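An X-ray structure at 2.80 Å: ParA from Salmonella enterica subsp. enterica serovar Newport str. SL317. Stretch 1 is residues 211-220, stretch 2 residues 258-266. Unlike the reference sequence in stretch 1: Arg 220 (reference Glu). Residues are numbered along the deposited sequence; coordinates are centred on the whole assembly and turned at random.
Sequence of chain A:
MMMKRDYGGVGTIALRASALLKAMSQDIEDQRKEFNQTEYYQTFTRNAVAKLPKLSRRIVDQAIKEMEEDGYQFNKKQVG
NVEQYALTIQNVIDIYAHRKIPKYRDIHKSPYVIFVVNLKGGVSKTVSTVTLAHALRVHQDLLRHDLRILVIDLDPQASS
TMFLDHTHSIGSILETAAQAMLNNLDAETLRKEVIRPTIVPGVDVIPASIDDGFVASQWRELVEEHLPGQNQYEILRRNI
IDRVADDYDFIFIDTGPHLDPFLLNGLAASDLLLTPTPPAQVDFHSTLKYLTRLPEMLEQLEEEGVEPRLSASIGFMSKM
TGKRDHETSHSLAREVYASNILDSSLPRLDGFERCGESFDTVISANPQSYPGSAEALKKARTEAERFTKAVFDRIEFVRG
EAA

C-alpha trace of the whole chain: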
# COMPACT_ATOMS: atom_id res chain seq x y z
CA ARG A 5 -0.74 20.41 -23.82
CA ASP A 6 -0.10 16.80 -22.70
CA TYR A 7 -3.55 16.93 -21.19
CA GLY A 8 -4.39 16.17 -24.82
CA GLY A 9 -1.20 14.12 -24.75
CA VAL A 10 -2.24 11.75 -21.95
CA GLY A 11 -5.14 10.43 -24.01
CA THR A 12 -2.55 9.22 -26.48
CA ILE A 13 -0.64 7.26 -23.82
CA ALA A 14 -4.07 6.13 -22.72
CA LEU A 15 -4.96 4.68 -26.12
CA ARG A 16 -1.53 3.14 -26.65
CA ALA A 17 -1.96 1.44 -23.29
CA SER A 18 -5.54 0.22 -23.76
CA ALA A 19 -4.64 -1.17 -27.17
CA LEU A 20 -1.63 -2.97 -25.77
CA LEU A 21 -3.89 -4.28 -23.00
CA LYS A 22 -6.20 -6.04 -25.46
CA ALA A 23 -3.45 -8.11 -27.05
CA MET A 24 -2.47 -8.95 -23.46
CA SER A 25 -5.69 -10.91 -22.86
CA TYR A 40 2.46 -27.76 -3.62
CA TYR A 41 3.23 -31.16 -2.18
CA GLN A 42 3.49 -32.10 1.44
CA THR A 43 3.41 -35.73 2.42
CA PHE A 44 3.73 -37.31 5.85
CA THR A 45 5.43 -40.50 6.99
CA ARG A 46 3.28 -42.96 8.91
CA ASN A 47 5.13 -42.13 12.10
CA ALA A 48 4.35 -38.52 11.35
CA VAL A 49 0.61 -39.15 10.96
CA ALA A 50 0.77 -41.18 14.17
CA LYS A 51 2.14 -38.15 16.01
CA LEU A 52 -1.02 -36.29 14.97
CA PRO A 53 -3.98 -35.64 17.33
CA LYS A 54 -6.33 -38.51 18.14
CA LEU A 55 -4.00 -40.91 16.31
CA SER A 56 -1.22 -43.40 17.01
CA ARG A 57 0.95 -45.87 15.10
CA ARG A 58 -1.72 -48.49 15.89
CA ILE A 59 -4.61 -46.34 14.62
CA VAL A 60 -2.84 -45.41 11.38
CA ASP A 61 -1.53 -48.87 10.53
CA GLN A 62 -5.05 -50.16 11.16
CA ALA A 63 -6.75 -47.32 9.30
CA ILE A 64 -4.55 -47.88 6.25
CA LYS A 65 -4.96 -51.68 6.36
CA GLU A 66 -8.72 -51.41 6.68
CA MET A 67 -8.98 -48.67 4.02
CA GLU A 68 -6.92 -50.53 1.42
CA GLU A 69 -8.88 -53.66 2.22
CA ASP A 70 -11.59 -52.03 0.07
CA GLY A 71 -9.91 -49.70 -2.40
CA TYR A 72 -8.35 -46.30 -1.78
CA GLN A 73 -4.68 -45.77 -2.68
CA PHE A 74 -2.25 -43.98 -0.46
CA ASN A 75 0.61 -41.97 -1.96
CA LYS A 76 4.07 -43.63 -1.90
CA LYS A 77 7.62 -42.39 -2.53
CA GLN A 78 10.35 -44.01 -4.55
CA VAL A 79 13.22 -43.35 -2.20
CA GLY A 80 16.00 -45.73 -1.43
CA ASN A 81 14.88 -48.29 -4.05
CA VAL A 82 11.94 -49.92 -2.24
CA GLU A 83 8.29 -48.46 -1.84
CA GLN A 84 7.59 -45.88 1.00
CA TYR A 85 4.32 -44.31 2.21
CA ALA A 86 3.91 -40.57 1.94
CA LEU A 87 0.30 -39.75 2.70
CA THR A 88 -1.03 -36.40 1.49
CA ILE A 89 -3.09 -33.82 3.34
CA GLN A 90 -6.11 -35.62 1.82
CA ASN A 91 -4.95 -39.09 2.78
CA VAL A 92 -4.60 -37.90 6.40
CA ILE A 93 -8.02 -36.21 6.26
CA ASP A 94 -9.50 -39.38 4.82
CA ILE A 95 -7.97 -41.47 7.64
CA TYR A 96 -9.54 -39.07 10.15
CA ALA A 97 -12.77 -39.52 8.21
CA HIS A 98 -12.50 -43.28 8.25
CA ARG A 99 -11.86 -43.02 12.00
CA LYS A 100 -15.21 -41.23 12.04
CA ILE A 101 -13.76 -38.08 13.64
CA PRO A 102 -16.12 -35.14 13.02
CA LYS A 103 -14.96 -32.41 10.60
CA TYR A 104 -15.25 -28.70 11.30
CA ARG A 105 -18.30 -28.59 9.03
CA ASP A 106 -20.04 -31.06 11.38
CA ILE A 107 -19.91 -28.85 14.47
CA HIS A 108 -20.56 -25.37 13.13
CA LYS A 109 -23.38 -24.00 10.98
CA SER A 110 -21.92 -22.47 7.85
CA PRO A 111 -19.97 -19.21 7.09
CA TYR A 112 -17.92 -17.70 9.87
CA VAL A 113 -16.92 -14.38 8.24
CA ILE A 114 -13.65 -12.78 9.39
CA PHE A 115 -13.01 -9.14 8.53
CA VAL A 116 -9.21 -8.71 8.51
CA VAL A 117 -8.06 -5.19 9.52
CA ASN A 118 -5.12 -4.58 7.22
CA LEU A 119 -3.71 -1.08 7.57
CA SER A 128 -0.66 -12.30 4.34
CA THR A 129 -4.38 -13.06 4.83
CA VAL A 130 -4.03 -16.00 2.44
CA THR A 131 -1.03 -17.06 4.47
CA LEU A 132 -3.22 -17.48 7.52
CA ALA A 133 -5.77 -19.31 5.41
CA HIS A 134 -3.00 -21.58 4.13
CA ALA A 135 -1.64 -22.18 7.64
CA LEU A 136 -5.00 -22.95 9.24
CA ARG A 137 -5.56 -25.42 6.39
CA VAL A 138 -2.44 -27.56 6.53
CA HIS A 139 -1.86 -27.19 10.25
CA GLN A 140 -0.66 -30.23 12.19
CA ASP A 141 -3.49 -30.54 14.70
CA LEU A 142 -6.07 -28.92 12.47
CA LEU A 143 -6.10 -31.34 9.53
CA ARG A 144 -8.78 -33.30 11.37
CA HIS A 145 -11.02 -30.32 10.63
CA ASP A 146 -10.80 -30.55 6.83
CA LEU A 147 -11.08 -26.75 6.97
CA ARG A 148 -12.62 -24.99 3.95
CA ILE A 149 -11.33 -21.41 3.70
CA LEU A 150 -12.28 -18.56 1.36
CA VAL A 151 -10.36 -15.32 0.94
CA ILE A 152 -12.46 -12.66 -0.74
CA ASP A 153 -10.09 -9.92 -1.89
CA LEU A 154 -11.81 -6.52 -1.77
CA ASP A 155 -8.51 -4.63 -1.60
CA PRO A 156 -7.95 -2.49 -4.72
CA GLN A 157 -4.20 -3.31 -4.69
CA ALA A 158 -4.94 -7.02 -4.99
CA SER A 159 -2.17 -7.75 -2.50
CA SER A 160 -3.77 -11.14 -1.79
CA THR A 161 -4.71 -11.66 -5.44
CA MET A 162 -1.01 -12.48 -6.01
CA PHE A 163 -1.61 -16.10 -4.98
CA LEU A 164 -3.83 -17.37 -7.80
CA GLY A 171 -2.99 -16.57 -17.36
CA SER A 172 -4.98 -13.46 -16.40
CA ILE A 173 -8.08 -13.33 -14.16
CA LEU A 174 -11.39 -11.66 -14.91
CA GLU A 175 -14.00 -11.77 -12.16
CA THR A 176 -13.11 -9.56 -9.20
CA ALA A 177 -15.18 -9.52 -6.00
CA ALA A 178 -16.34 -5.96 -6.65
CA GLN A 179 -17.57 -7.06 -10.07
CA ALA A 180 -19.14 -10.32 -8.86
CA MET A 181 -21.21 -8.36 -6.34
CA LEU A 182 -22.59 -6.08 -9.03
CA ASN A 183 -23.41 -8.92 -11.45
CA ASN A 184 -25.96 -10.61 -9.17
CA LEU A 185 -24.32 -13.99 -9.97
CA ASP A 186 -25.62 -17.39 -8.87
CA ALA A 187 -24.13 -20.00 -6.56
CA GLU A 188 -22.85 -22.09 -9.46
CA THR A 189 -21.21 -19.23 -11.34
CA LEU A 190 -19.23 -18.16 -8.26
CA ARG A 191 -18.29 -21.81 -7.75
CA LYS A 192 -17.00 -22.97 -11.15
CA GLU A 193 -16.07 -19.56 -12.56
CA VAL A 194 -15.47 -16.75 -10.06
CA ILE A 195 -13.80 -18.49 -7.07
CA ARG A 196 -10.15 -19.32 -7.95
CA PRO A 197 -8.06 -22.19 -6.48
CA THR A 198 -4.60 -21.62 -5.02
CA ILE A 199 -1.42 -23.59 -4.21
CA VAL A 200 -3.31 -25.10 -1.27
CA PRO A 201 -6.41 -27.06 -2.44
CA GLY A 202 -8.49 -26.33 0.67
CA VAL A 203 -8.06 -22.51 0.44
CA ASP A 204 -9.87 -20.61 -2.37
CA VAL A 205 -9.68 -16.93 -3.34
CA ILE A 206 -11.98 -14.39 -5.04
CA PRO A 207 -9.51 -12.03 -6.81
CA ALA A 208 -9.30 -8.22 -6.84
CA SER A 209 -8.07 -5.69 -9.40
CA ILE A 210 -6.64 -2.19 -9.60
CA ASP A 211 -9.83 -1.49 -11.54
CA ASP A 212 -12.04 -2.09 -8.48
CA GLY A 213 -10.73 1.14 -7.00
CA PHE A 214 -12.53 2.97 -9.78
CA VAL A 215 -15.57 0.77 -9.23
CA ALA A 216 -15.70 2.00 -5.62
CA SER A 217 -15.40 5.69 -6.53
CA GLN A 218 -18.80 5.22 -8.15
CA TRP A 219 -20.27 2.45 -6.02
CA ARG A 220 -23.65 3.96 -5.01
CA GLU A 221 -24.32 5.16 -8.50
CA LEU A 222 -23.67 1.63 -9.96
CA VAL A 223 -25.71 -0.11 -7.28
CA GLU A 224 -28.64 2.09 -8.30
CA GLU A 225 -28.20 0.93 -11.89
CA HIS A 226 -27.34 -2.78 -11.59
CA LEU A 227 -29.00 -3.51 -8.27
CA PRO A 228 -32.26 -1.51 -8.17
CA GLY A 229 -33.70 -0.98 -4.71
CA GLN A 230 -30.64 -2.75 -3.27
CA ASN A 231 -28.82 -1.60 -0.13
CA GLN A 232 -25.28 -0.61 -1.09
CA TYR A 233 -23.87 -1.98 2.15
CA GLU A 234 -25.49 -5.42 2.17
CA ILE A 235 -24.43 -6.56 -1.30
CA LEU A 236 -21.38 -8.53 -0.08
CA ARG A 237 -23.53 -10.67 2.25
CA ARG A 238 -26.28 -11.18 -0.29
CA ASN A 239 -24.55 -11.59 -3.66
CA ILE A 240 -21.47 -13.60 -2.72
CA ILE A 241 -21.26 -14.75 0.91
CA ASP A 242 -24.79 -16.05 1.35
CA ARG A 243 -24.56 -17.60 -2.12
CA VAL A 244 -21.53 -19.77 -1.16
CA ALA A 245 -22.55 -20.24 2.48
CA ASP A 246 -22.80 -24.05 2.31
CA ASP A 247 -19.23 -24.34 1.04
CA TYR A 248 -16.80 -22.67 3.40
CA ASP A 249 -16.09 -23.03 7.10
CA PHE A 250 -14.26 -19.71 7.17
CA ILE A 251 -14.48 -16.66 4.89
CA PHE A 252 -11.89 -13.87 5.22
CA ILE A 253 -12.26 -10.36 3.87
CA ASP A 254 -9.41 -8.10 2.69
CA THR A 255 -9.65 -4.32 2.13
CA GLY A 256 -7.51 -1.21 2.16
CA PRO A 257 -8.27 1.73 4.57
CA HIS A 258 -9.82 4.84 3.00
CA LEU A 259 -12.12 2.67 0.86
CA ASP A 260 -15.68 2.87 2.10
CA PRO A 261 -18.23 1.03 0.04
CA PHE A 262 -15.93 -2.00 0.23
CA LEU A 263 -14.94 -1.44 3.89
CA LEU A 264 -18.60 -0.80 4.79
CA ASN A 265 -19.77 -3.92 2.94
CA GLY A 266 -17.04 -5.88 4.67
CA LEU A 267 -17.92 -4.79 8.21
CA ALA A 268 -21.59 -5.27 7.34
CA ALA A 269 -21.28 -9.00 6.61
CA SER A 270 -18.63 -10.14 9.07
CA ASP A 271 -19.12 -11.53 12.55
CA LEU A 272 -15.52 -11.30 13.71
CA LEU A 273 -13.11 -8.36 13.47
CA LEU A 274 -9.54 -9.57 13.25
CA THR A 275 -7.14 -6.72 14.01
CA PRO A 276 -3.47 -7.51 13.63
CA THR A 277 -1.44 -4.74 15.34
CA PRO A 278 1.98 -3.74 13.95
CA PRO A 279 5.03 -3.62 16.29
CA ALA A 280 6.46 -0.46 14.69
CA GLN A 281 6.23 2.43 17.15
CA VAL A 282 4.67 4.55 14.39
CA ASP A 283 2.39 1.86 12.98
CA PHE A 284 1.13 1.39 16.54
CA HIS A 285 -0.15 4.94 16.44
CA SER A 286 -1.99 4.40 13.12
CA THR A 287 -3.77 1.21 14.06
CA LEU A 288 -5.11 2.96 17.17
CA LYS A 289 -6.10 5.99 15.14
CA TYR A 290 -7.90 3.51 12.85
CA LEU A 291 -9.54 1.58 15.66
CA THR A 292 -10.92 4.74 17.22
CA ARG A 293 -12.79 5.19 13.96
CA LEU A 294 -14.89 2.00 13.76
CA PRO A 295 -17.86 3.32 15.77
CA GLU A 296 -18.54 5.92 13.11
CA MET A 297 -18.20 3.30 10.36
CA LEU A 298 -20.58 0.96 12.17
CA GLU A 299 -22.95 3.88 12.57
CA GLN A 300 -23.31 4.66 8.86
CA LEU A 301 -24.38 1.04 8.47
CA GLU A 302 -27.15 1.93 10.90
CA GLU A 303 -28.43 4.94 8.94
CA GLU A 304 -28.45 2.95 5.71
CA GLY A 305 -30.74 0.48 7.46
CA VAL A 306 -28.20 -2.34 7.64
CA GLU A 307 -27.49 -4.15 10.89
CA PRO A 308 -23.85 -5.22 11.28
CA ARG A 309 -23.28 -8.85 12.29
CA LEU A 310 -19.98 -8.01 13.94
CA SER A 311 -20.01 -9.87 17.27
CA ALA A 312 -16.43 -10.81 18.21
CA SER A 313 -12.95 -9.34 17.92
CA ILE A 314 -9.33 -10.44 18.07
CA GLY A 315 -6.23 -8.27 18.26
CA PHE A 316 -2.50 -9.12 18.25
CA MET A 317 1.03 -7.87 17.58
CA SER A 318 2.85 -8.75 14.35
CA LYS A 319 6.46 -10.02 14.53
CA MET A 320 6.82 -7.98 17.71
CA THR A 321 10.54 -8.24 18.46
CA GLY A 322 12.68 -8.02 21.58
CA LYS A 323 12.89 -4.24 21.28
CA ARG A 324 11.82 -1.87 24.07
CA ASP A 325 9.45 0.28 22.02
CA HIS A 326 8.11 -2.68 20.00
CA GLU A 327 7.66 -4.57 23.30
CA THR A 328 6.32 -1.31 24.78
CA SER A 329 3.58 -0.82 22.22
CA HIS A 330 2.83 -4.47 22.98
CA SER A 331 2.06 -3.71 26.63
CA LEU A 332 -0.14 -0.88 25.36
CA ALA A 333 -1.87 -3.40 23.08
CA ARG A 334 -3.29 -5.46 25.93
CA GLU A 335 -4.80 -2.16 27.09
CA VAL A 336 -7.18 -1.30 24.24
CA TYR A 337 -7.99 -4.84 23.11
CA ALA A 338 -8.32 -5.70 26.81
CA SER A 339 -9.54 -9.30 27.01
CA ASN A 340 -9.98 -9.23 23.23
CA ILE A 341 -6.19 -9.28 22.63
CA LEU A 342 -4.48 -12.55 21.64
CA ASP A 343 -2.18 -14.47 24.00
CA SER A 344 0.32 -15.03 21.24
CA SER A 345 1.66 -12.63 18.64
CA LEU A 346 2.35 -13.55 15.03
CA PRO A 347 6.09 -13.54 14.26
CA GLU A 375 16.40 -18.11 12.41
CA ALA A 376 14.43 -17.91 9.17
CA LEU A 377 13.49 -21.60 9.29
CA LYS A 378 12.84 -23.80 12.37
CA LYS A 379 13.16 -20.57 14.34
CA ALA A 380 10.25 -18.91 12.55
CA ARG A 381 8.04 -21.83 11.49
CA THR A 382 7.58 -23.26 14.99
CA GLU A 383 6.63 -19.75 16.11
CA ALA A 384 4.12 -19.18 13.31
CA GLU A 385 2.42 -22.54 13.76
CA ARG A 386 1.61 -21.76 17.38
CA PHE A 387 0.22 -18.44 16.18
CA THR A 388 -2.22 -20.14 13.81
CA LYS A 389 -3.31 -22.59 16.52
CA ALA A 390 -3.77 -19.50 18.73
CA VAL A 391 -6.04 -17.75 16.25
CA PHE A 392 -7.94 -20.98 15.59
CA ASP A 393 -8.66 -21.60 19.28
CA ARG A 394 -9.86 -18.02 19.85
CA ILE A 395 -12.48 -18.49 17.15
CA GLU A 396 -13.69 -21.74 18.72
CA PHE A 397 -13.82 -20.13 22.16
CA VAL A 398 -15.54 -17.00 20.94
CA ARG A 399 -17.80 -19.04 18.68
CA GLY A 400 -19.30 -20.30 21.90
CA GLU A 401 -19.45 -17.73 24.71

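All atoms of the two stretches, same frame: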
# COMPACT_ATOMS: atom_id res chain seq x y z
N ASP A 211 -8.65 -2.10 -10.94
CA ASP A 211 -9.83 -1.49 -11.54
C ASP A 211 -10.90 -1.22 -10.48
O ASP A 211 -11.57 -0.16 -10.51
CB ASP A 211 -10.43 -2.41 -12.60
CG ASP A 211 -10.08 -1.99 -14.00
OD1 ASP A 211 -9.85 -0.77 -14.19
OD2 ASP A 211 -10.04 -2.86 -14.90
N ASP A 212 -11.05 -2.17 -9.56
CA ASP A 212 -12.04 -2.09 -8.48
C ASP A 212 -12.02 -0.77 -7.73
O ASP A 212 -13.04 -0.34 -7.21
CB ASP A 212 -11.85 -3.26 -7.50
CG ASP A 212 -12.08 -4.62 -8.15
OD1 ASP A 212 -12.90 -4.69 -9.10
OD2 ASP A 212 -11.45 -5.62 -7.72
N GLY A 213 -10.85 -0.14 -7.67
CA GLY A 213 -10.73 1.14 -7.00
C GLY A 213 -11.67 2.13 -7.68
O GLY A 213 -12.39 2.89 -7.04
N PHE A 214 -11.65 2.11 -9.00
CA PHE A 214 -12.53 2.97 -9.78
C PHE A 214 -13.98 2.59 -9.52
O PHE A 214 -14.84 3.44 -9.32
CB PHE A 214 -12.18 2.86 -11.26
CG PHE A 214 -10.86 3.49 -11.59
CD1 PHE A 214 -9.67 2.84 -11.28
CD2 PHE A 214 -10.81 4.79 -12.06
CE1 PHE A 214 -8.45 3.50 -11.42
CE2 PHE A 214 -9.59 5.45 -12.20
CZ PHE A 214 -8.41 4.80 -11.88
N VAL A 215 -14.23 1.28 -9.49
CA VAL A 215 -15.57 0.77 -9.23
C VAL A 215 -16.11 1.40 -7.95
O VAL A 215 -17.26 1.85 -7.91
CB VAL A 215 -15.55 -0.78 -9.07
CG1 VAL A 215 -16.96 -1.31 -8.83
CG2 VAL A 215 -14.94 -1.42 -10.29
N ALA A 216 -15.28 1.43 -6.90
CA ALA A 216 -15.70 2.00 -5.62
C ALA A 216 -16.07 3.47 -5.75
O ALA A 216 -17.15 3.89 -5.35
CB ALA A 216 -14.59 1.83 -4.59
N SER A 217 -15.18 4.26 -6.34
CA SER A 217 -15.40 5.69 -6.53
C SER A 217 -16.76 6.03 -7.12
O SER A 217 -17.12 7.20 -7.19
CB SER A 217 -14.32 6.26 -7.44
OG SER A 217 -13.03 5.96 -6.94
N GLN A 218 -17.51 5.01 -7.53
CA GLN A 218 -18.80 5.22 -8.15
C GLN A 218 -19.78 4.15 -7.70
O GLN A 218 -20.82 3.93 -8.33
CB GLN A 218 -18.59 5.17 -9.66
CG GLN A 218 -19.80 5.44 -10.51
CD GLN A 218 -19.43 5.53 -11.98
OE1 GLN A 218 -18.62 4.73 -12.48
NE2 GLN A 218 -20.02 6.51 -12.69
N TRP A 219 -19.45 3.52 -6.58
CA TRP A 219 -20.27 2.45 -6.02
C TRP A 219 -21.78 2.71 -5.94
O TRP A 219 -22.55 2.00 -6.58
CB TRP A 219 -19.74 2.04 -4.64
CG TRP A 219 -20.40 0.77 -4.11
CD1 TRP A 219 -21.34 0.70 -3.12
CD2 TRP A 219 -20.23 -0.57 -4.60
NE1 TRP A 219 -21.75 -0.60 -2.96
CE2 TRP A 219 -21.08 -1.40 -3.85
CE3 TRP A 219 -19.42 -1.15 -5.59
CZ2 TRP A 219 -21.17 -2.78 -4.07
CZ3 TRP A 219 -19.51 -2.52 -5.81
CH2 TRP A 219 -20.38 -3.32 -5.05
N ARG A 220 -22.21 3.70 -5.16
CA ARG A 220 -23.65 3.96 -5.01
C ARG A 220 -24.38 4.05 -6.33
O ARG A 220 -25.38 3.41 -6.58
CB ARG A 220 -23.94 5.23 -4.21
CG ARG A 220 -25.44 5.45 -4.02
CD ARG A 220 -25.78 6.33 -2.83
NE ARG A 220 -25.79 7.76 -3.15
CZ ARG A 220 -26.64 8.35 -3.99
NH1 ARG A 220 -27.57 7.63 -4.62
NH2 ARG A 220 -26.58 9.66 -4.20
N HIS A 258 -8.97 3.83 3.61
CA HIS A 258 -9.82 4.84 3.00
C HIS A 258 -11.10 4.31 2.37
O HIS A 258 -12.19 4.84 2.64
CB HIS A 258 -9.00 5.57 1.94
CG HIS A 258 -7.80 4.79 1.51
ND1 HIS A 258 -6.70 4.60 2.32
CD2 HIS A 258 -7.55 4.09 0.38
CE1 HIS A 258 -5.83 3.82 1.71
NE2 HIS A 258 -6.33 3.49 0.53
N LEU A 259 -10.97 3.29 1.53
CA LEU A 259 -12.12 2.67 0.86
C LEU A 259 -13.33 2.69 1.79
O LEU A 259 -13.18 2.56 3.01
CB LEU A 259 -11.79 1.22 0.48
CG LEU A 259 -11.81 0.84 -1.00
CD1 LEU A 259 -13.19 1.09 -1.55
CD2 LEU A 259 -10.76 1.62 -1.78
N ASP A 260 -14.51 2.87 1.24
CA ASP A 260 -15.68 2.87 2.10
C ASP A 260 -16.67 1.85 1.61
O ASP A 260 -16.89 0.84 2.27
CB ASP A 260 -16.33 4.26 2.16
CG ASP A 260 -16.23 4.90 3.54
OD1 ASP A 260 -17.07 5.80 3.83
OD2 ASP A 260 -15.32 4.53 4.33
N PRO A 261 -17.27 2.06 0.43
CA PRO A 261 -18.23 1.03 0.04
C PRO A 261 -17.72 -0.39 0.27
O PRO A 261 -18.48 -1.25 0.70
CB PRO A 261 -18.52 1.36 -1.41
CG PRO A 261 -17.31 2.14 -1.86
CD PRO A 261 -17.00 2.99 -0.68
N PHE A 262 -16.44 -0.65 0.02
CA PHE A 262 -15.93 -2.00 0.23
C PHE A 262 -15.76 -2.27 1.72
O PHE A 262 -16.17 -3.33 2.20
CB PHE A 262 -14.59 -2.20 -0.51
CG PHE A 262 -14.71 -2.16 -2.02
CD1 PHE A 262 -13.58 -2.19 -2.82
CD2 PHE A 262 -15.96 -2.08 -2.64
CE1 PHE A 262 -13.69 -2.15 -4.21
CE2 PHE A 262 -16.07 -2.03 -4.03
CZ PHE A 262 -14.93 -2.06 -4.81
N LEU A 263 -15.15 -1.32 2.43
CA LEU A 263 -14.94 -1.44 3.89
C LEU A 263 -16.30 -1.65 4.57
O LEU A 263 -16.47 -2.58 5.36
CB LEU A 263 -14.33 -0.16 4.44
CG LEU A 263 -13.31 -0.22 5.58
CD1 LEU A 263 -13.80 -1.10 6.70
CD2 LEU A 263 -12.00 -0.73 5.02
N LEU A 264 -17.24 -0.77 4.25
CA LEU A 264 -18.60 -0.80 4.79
C LEU A 264 -19.28 -2.15 4.52
O LEU A 264 -19.89 -2.74 5.41
CB LEU A 264 -19.43 0.34 4.19
CG LEU A 264 -19.40 1.78 4.73
CD1 LEU A 264 -20.27 1.87 5.96
CD2 LEU A 264 -18.00 2.22 5.04
N ASN A 265 -19.18 -2.64 3.29
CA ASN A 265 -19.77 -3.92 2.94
C ASN A 265 -19.08 -5.00 3.75
O ASN A 265 -19.73 -5.92 4.24
CB ASN A 265 -19.63 -4.20 1.44
CG ASN A 265 -20.90 -3.86 0.67
OD1 ASN A 265 -21.92 -4.54 0.79
ND2 ASN A 265 -20.83 -2.82 -0.13
N GLY A 266 -17.76 -4.90 3.89
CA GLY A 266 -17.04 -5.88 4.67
C GLY A 266 -17.53 -5.95 6.11
O GLY A 266 -17.97 -7.00 6.58

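The two stretches meet through apolar side chains, and no hydrogen bond crosses between them. The helix at 212-216 and the helix at 261-266 run nearly perpendicular, at 84°. Their axes come no nearer than 11.1 Å, so side chains fill the gap. The contact is modest, with 335 Å² buried over both sides.

Asp 211 does not reach stretch 2. The backbone O of Asp 211 accepts the backbone N of Val 215 at 3.2 Å. Asp 212 is the first residue to touch the other stretch. Its CB lies 3.9 Å from Phe 262 CE1, and its backbone O lies 3.5 Å from Phe 262 CZ. The contact uses the methylene and the backbone; the carboxylate oxygens are hydrogen-bonded outside this contact.

Gly 213 has no side chain to offer. Phe 214 points away, and its ring stays out of reach of stretch 2. Val 215 is marginal: its CB is 4.5 Å from Phe 262 CZ, at the edge of the phenyl ring.

Ala 216 sits at the centre of the packing. Its CA is 6.3 Å from the CA of Pro 261, and its CB points toward stretch 2. That single methyl touches three residues. Ala 216 CB is 3.4 Å from Leu 259 CD1, 3.9 Å from Pro 261 CG and 3.9 Å from Phe 262 CZ. Ala 216 CB lies over one face of the Phe 262 ring, 4.1 Å from the ring centroid and 18° off the normal, a CH-pi arrangement. The backbones are nearest each other here.

Ser 217 and Gln 218 both point away and make no contact. Gln 218 holds the N-cap position before the next helix, which begins at Trp 219.

Trp 219 points toward stretch 2, with chi1 in the t well. Its CG lies 3.3 Å from Pro 261 CB, a tight apolar contact. Its CE3 lies 3.8 Å from Phe 262 CE2. The two aromatic rings form an offset edge-to-face pair, with the edge of Phe 262 toward the face of Trp 219. The ring centroids, that of the six-membered ring for Trp 219, are 5.7 Å apart and the planes stand at 85°. Trp 219 NE1 comes within 3.7 Å of Asn 265 ND2, without a hydrogen bond. Asn 265 ND2 instead donates to Pro 261 O at 2.9 Å, within its own helix.

Arg 220 differs from the reference Glu. Its side chain ends away from stretch 2 and takes no part in the contact.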